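Local structure of ADP-dependent (S)-NAD(P)H-hydrate dehydratase (Enterococcus faecalis, 2R3B) at residues 62-65 / 66-70; 278-281 / 282-285; 150-153 / 154-158. The protein probably dehydrates the S epimer of hydrated NADH and NADPH at the expense of ADP, repairing these damaged cofactors. All blocks are in the same frame, centred on the assembly; numbering follows the deposited sequence. Where two conformers were deposited one is given.

Contact 1 of 3, residues 62-65 / 66-70; sequences MSTE and ACINS
Ala66 N bonds Met62 O (3.2 Å) and opens a run of i to i+4 backbone bonds; the Ala66 methyl lies over the carbonyl oxygens of Met62, a selenomethionine, and Ser63 and packs outward on Thr236 and Ile240 of helix 233-247. Cys67 N takes Ser63 O at 2.9 Å, while the side chain of Cys67 leans on strand 74-78. Ile68 N bonds Thr64 O at 3.0 Å. The side chains of Thr64 and Ile68 lie side by side, pointing the same way: Thr64 turns CG2 anti to its backbone N, leaving OG1 to bond Ile60 O, and CG2 touches Ile68 CD1 at 3.8 Å. Asn69 grips one acceptor twice. Its backbone N and its ND2 each lie 3.0 Å from Glu65 O and arrive from opposite faces of the carbonyl plane; the oxygen sits nearly in the plane of the Asn69 amide, which helps fix the turn of that group. ND2 also gives a hydrogen to water 1, which in turn donates to Glu65 OE2 at 2.7 Å. The Glu65 carboxylate, buried, is further held by a salt bridge to Arg90, and the side chain touches helix 278-292. These residues belong to helix 57-70, the crossover helix of the beta-alpha-beta unit 46-50, 57-70, 74-78 in the ribokinase-like fold.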
loop_
_atom_site.group_PDB
_atom_site.type_symbol
_atom_site.label_atom_id
_atom_site.label_comp_id
_atom_site.label_asym_id
_atom_site.label_seq_id
_atom_site.Cartn_x
_atom_site.Cartn_y
_atom_site.Cartn_z
HETATM N N MSE B 62 5.129 0.928 -12.327
HETATM C CA MSE B 62 6.442 0.309 -12.108
HETATM C C MSE B 62 7.609 1.155 -12.655
HETATM O O MSE B 62 8.639 1.312 -11.985
HETATM C CB MSE B 62 6.431 -1.136 -12.664
HETATM C CG MSE B 62 5.555 -2.048 -11.819
HETATM SE SE MSE B 62 5.672 -3.882 -12.249
HETATM C CE MSE B 62 4.645 -3.869 -13.845
ATOM N N SER B 63 7.436 1.763 -13.831
ATOM C CA SER B 63 8.413 2.718 -14.302
ATOM C C SER B 63 8.599 3.895 -13.373
ATOM O O SER B 63 9.721 4.387 -13.201
ATOM C CB SER B 63 8.006 3.269 -15.664
ATOM O OG SER B 63 7.923 2.249 -16.615
ATOM N N THR B 64 7.489 4.388 -12.821
ATOM C CA THR B 64 7.534 5.526 -11.886
ATOM C C THR B 64 8.339 5.187 -10.652
ATOM O O THR B 64 9.191 5.967 -10.247
ATOM C CB THR B 64 6.102 5.951 -11.531
ATOM O OG1 THR B 64 5.426 6.284 -12.758
ATOM C CG2 THR B 64 6.098 7.144 -10.542
ATOM N N GLU B 65 8.104 4.031 -10.055
ATOM C CA GLU B 65 8.840 3.640 -8.851
ATOM C C GLU B 65 10.360 3.563 -9.152
ATOM O O GLU B 65 11.194 3.970 -8.342
ATOM C CB GLU B 65 8.302 2.299 -8.315
ATOM C CG GLU B 65 8.925 1.901 -6.971
ATOM C CD GLU B 65 8.097 0.917 -6.150
ATOM O OE1 GLU B 65 7.282 0.181 -6.767
ATOM O OE2 GLU B 65 8.285 0.897 -4.889
ATOM N N ALA B 66 10.703 3.020 -10.319
ATOM C CA ALA B 66 12.107 2.900 -10.759
ATOM C C ALA B 66 12.727 4.290 -10.903
ATOM O O ALA B 66 13.846 4.554 -10.440
ATOM C CB ALA B 66 12.172 2.138 -12.123
ATOM N N CYS B 67 11.999 5.191 -11.539
ATOM C CA CYS B 67 12.518 6.549 -11.780
ATOM C C CYS B 67 12.785 7.334 -10.488
ATOM O O CYS B 67 13.878 7.886 -10.289
ATOM C CB CYS B 67 11.547 7.297 -12.698
ATOM S SG CYS B 67 12.124 8.896 -13.280
ATOM N N ILE B 68 11.809 7.329 -9.584
ATOM C CA ILE B 68 11.950 7.988 -8.288
ATOM C C ILE B 68 13.101 7.394 -7.520
ATOM O O ILE B 68 13.989 8.116 -7.057
ATOM C CB ILE B 68 10.672 7.838 -7.465
ATOM C CG1 ILE B 68 9.542 8.613 -8.162
ATOM C CG2 ILE B 68 10.880 8.336 -6.021
ATOM C CD1 ILE B 68 8.210 8.235 -7.627
ATOM N N ASN B 69 13.120 6.069 -7.406
ATOM C CA ASN B 69 14.176 5.411 -6.649
ATOM C C ASN B 69 15.590 5.532 -7.265
ATOM O O ASN B 69 16.580 5.366 -6.570
ATOM C CB ASN B 69 13.836 3.936 -6.469
ATOM C CG ASN B 69 12.990 3.682 -5.274
ATOM O OD1 ASN B 69 13.513 3.687 -4.151
ATOM N ND2 ASN B 69 11.686 3.444 -5.480
ATOM N N SER B 70 15.674 5.811 -8.565
ATOM C CA SER B 70 16.950 5.994 -9.251
ATOM C C SER B 70 17.581 7.370 -8.946
ATOM O O SER B 70 18.776 7.577 -9.208
ATOM C CB SER B 70 16.779 5.858 -10.765
ATOM O OG SER B 70 16.241 7.049 -11.284
HETATM O O HOH W 1 9.596 2.843 -3.635
#

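Contact 2 of 3, residues 278-281 / 282-285; sequences PTKI and SQAL
The first turns of helix 278-292, which packs against helices 57-70, 233-247 and 252-269, bring the side chain of Gln283 back over Thr279. Gln283 N donates to Thr279 O at 3.0 Å, and the side chain of the same glutamine folds over that oxygen, with both CG and CD 3.3 Å from Thr279 O. The hydroxyl of Thr279 stands between its backbone N and carbonyl carbon (chi1 58°); there water 2 joins it to the amide, lying 2.7 Å from Thr279 OG1 and donating to Gln283 OE1 at 2.8 Å. NE2 of Gln283 is probably spent elsewhere, on Glu65 of helix 57-70. At the next residue, Ala284 N is shared: it bonds Lys280 O at 3.2 Å and, more weakly, Ile281 O. Ser282 N makes a weak bond to Pro278 O, and Ser282 CB rests 3.6 Å from Thr279 O. The Lys280 ammonium reaches a salt bridge with Asp273. Both ends of the Gln283 amide are therefore probably engaged, the oxygen through water and the nitrogen by a carboxylate, which favours one flip of the amide and ties this helix to its neighbour.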
loop_
_atom_site.group_PDB
_atom_site.type_symbol
_atom_site.label_atom_id
_atom_site.label_comp_id
_atom_site.label_asym_id
_atom_site.label_seq_id
_atom_site.Cartn_x
_atom_site.Cartn_y
_atom_site.Cartn_z
ATOM N N PRO B 278 9.690 -7.149 -10.193
ATOM C CA PRO B 278 10.377 -5.939 -10.692
ATOM C C PRO B 278 10.457 -4.765 -9.729
ATOM O O PRO B 278 11.442 -3.992 -9.741
ATOM C CB PRO B 278 9.538 -5.570 -11.908
ATOM C CG PRO B 278 9.028 -6.820 -12.391
ATOM C CD PRO B 278 8.658 -7.586 -11.136
ATOM N N THR B 279 9.433 -4.600 -8.904
ATOM C CA THR B 279 9.446 -3.551 -7.917
ATOM C C THR B 279 10.552 -3.723 -6.883
ATOM O O THR B 279 11.016 -2.725 -6.335
ATOM C CB THR B 279 8.108 -3.423 -7.213
ATOM O OG1 THR B 279 7.800 -4.659 -6.603
ATOM C CG2 THR B 279 7.015 -3.081 -8.224
ATOM N N LYS B 280 11.016 -4.963 -6.648
ATOM C CA LYS B 280 12.182 -5.162 -5.754
ATOM C C LYS B 280 13.492 -4.620 -6.314
ATOM O O LYS B 280 14.373 -4.176 -5.543
ATOM C CB LYS B 280 12.386 -6.634 -5.394
ATOM C CG LYS B 280 11.403 -7.122 -4.387
ATOM C CD LYS B 280 11.673 -8.550 -3.943
ATOM C CE LYS B 280 12.914 -8.665 -3.033
ATOM N NZ LYS B 280 13.070 -10.023 -2.320
ATOM N N ILE B 281 13.634 -4.608 -7.647
ATOM C CA ILE B 281 14.799 -4.007 -8.258
ATOM C C ILE B 281 14.756 -2.515 -7.990
ATOM O O ILE B 281 15.723 -1.929 -7.530
ATOM C CB ILE B 281 14.891 -4.273 -9.764
ATOM C CG1 ILE B 281 15.079 -5.788 -10.018
ATOM C CG2 ILE B 281 16.038 -3.435 -10.405
ATOM C CD1 ILE B 281 14.934 -6.200 -11.513
ATOM N N SER B 282 13.618 -1.894 -8.242
ATOM C CA SER B 282 13.499 -0.445 -7.975
ATOM C C SER B 282 13.817 -0.075 -6.517
ATOM O O SER B 282 14.507 0.927 -6.236
ATOM C CB SER B 282 12.087 0.025 -8.369
ATOM O OG SER B 282 11.913 -0.187 -9.788
ATOM N N GLN B 283 13.282 -0.846 -5.572
ATOM C CA GLN B 283 13.424 -0.520 -4.148
ATOM C C GLN B 283 14.879 -0.644 -3.693
ATOM O O GLN B 283 15.294 0.009 -2.764
ATOM C CB GLN B 283 12.477 -1.398 -3.326
ATOM C CG GLN B 283 11.018 -0.968 -3.516
ATOM C CD GLN B 283 9.969 -2.051 -3.252
ATOM O OE1 GLN B 283 10.278 -3.212 -2.880
ATOM N NE2 GLN B 283 8.695 -1.685 -3.500
ATOM N N ALA B 284 15.655 -1.453 -4.402
ATOM C CA ALA B 284 17.096 -1.641 -4.123
ATOM C C ALA B 284 17.996 -0.564 -4.698
ATOM O O ALA B 284 19.188 -0.482 -4.334
ATOM C CB ALA B 284 17.551 -2.987 -4.608
ATOM N N LEU B 285 17.467 0.297 -5.576
ATOM C CA LEU B 285 18.318 1.280 -6.243
ATOM C C LEU B 285 19.110 2.189 -5.309
ATOM O O LEU B 285 20.319 2.353 -5.520
ATOM C CB LEU B 285 17.536 2.114 -7.236
ATOM C CG LEU B 285 17.151 1.339 -8.499
ATOM C CD1 LEU B 285 16.046 2.106 -9.241
ATOM C CD2 LEU B 285 18.382 0.997 -9.425
HETATM O O HOH W 2 8.492 -5.044 -4.019
#

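Contact 3 of 3, residues 150-153 / 154-158; sequences AITL and FSQGN
Thr152 CG2 sits anti to its backbone N, and Gln156 CG anti to its carbonyl carbon (chi1 -64°) with the chain extended beyond it; these choices lay the two side chains alongside each other, one helical turn apart. The methyl CG2 of Thr152 comes 3.4 Å from Gln156 NE2, and the amide carbon CD of Gln156 lies close behind it. On its way out the glutamine passes over the carbonyl of Thr152, with CG 3.2 Å from Thr152 O. That oxygen accepts Gln156 N at 3.0 Å. In the conformer given, Ser155 OG would donate to Thr152 O as well, at 2.9 Å, and the two donors would then share it from one face of its carbonyl plane; the hydroxyl's bond is doubtful, because a second conformer of Ser155 was modelled. Leu153 and Gln156 make a looser, slanting pair, in which Leu153 CD2 meets Gln156 OE1 at 4.1 Å; the leucine goes on to pack on Leu123 and on Ala127, Gln128 and Leu131 of helix 125-137. Earlier on the helix, Phe154 N bonds Ala150 O and Ser155 N bonds Ile151 O, each at 2.9 Å. The ring of Phe154 meets that of Phe169 of strand 167-170 edge-to-face. After Gln156 the helical course ends, and Gly157 is the first residue to leave helical backbone angles. Hydrophobic side chains thus cover the inner side while Gln156 lies exposed: this is the C-terminal end of the short amphipathic helix 149-156, which crosses over between the parallel strands 143-147 and 167-170 in a beta-alpha-beta unit of the ribokinase-like fold.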
loop_
_atom_site.group_PDB
_atom_site.type_symbol
_atom_site.label_atom_id
_atom_site.label_comp_id
_atom_site.label_asym_id
_atom_site.label_seq_id
_atom_site.Cartn_x
_atom_site.Cartn_y
_atom_site.Cartn_z
ATOM N N ALA B 150 4.991 1.975 -27.877
ATOM C CA ALA B 150 5.307 3.220 -28.539
ATOM C C ALA B 150 6.283 2.930 -29.710
ATOM O O ALA B 150 6.260 3.617 -30.724
ATOM C CB ALA B 150 5.882 4.259 -27.558
ATOM N N ILE B 151 7.091 1.883 -29.589
ATOM C CA ILE B 151 7.983 1.488 -30.696
ATOM C C ILE B 151 7.131 0.943 -31.859
ATOM O O ILE B 151 7.325 1.313 -33.025
ATOM C CB ILE B 151 9.000 0.415 -30.274
ATOM C CG1 ILE B 151 9.859 0.909 -29.106
ATOM C CG2 ILE B 151 9.943 0.044 -31.474
ATOM C CD1 ILE B 151 10.770 -0.138 -28.509
ATOM N N THR B 152 6.188 0.079 -31.528
ATOM C CA THR B 152 5.265 -0.467 -32.513
ATOM C C THR B 152 4.477 0.625 -33.214
ATOM O O THR B 152 4.363 0.620 -34.445
ATOM C CB THR B 152 4.322 -1.462 -31.873
ATOM O OG1 THR B 152 5.079 -2.540 -31.326
ATOM C CG2 THR B 152 3.311 -2.034 -32.890
ATOM N N LEU B 153 3.916 1.564 -32.455
ATOM C CA LEU B 153 3.193 2.698 -33.066
ATOM C C LEU B 153 4.107 3.579 -33.909
ATOM O O LEU B 153 3.700 4.114 -34.962
ATOM C CB LEU B 153 2.537 3.553 -31.982
ATOM C CG LEU B 153 1.383 2.895 -31.217
ATOM C CD1 LEU B 153 0.826 3.854 -30.154
ATOM C CD2 LEU B 153 0.267 2.367 -32.138
ATOM N N PHE B 154 5.338 3.769 -33.438
ATOM C CA PHE B 154 6.316 4.571 -34.154
ATOM C C PHE B 154 6.584 3.955 -35.527
ATOM O O PHE B 154 6.618 4.659 -36.530
ATOM C CB PHE B 154 7.628 4.736 -33.383
ATOM C CG PHE B 154 8.655 5.522 -34.139
ATOM C CD1 PHE B 154 9.550 4.873 -35.005
ATOM C CD2 PHE B 154 8.712 6.905 -34.047
ATOM C CE1 PHE B 154 10.475 5.607 -35.751
ATOM C CE2 PHE B 154 9.653 7.637 -34.794
ATOM C CZ PHE B 154 10.528 6.998 -35.637
ATOM N N SER B 155 6.749 2.641 -35.542
ATOM C CA SER B 155 7.086 1.926 -36.765
ATOM C C SER B 155 5.895 1.866 -37.725
ATOM O O SER B 155 6.063 1.986 -38.940
ATOM C CB SER B 155 7.596 0.528 -36.441
ATOM O OG SER B 155 6.540 -0.362 -36.139
ATOM N N GLN B 156 4.702 1.689 -37.186
ATOM C CA GLN B 156 3.483 1.682 -37.993
ATOM C C GLN B 156 3.055 3.049 -38.517
ATOM O O GLN B 156 2.290 3.121 -39.478
ATOM C CB GLN B 156 2.346 1.079 -37.195
ATOM C CG GLN B 156 2.562 -0.378 -36.841
ATOM C CD GLN B 156 1.485 -0.947 -35.923
ATOM O OE1 GLN B 156 0.669 -0.220 -35.342
ATOM N NE2 GLN B 156 1.478 -2.264 -35.800
ATOM N N GLY B 157 3.535 4.134 -37.918
ATOM C CA GLY B 157 3.028 5.464 -38.224
ATOM C C GLY B 157 3.928 6.175 -39.184
ATOM O O GLY B 157 3.807 7.383 -39.409
ATOM N N ASN B 158 4.872 5.409 -39.706
ATOM C CA ASN B 158 5.893 5.896 -40.603
ATOM C C ASN B 158 6.419 7.287 -40.235
ATOM O O ASN B 158 6.615 8.130 -41.091
ATOM C CB ASN B 158 5.370 5.790 -42.046
ATOM C CG ASN B 158 5.226 4.327 -42.493
ATOM O OD1 ASN B 158 6.208 3.572 -42.506
ATOM N ND2 ASN B 158 4.002 3.921 -42.830
#

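How the contacts relate
Contacts 1 and 2 lie on neighbouring helices; their centres are 8 Å apart and they touch directly: Gln283 NE2 probably bonds Glu65 OE2 (3.0 Å), Ser282 OG packs 3.2 Å from Ala66 CA, and Leu285 CB lies 3.5 Å from Asn69 O. Contact 3 stands apart across the chain's centre, its centre 25 Å from that of contact 1 and 30 Å from that of contact 2. Contacts 1 and 2 both lie near Asp235 of the predicted substrate site (Ser63 about 4 Å, Pro278 about 7 Å, between side chains), whereas contact 3 lies near its Gly122 (about 6 Å from the Leu153 side chain) and His172 (about 7 Å from that of Thr152).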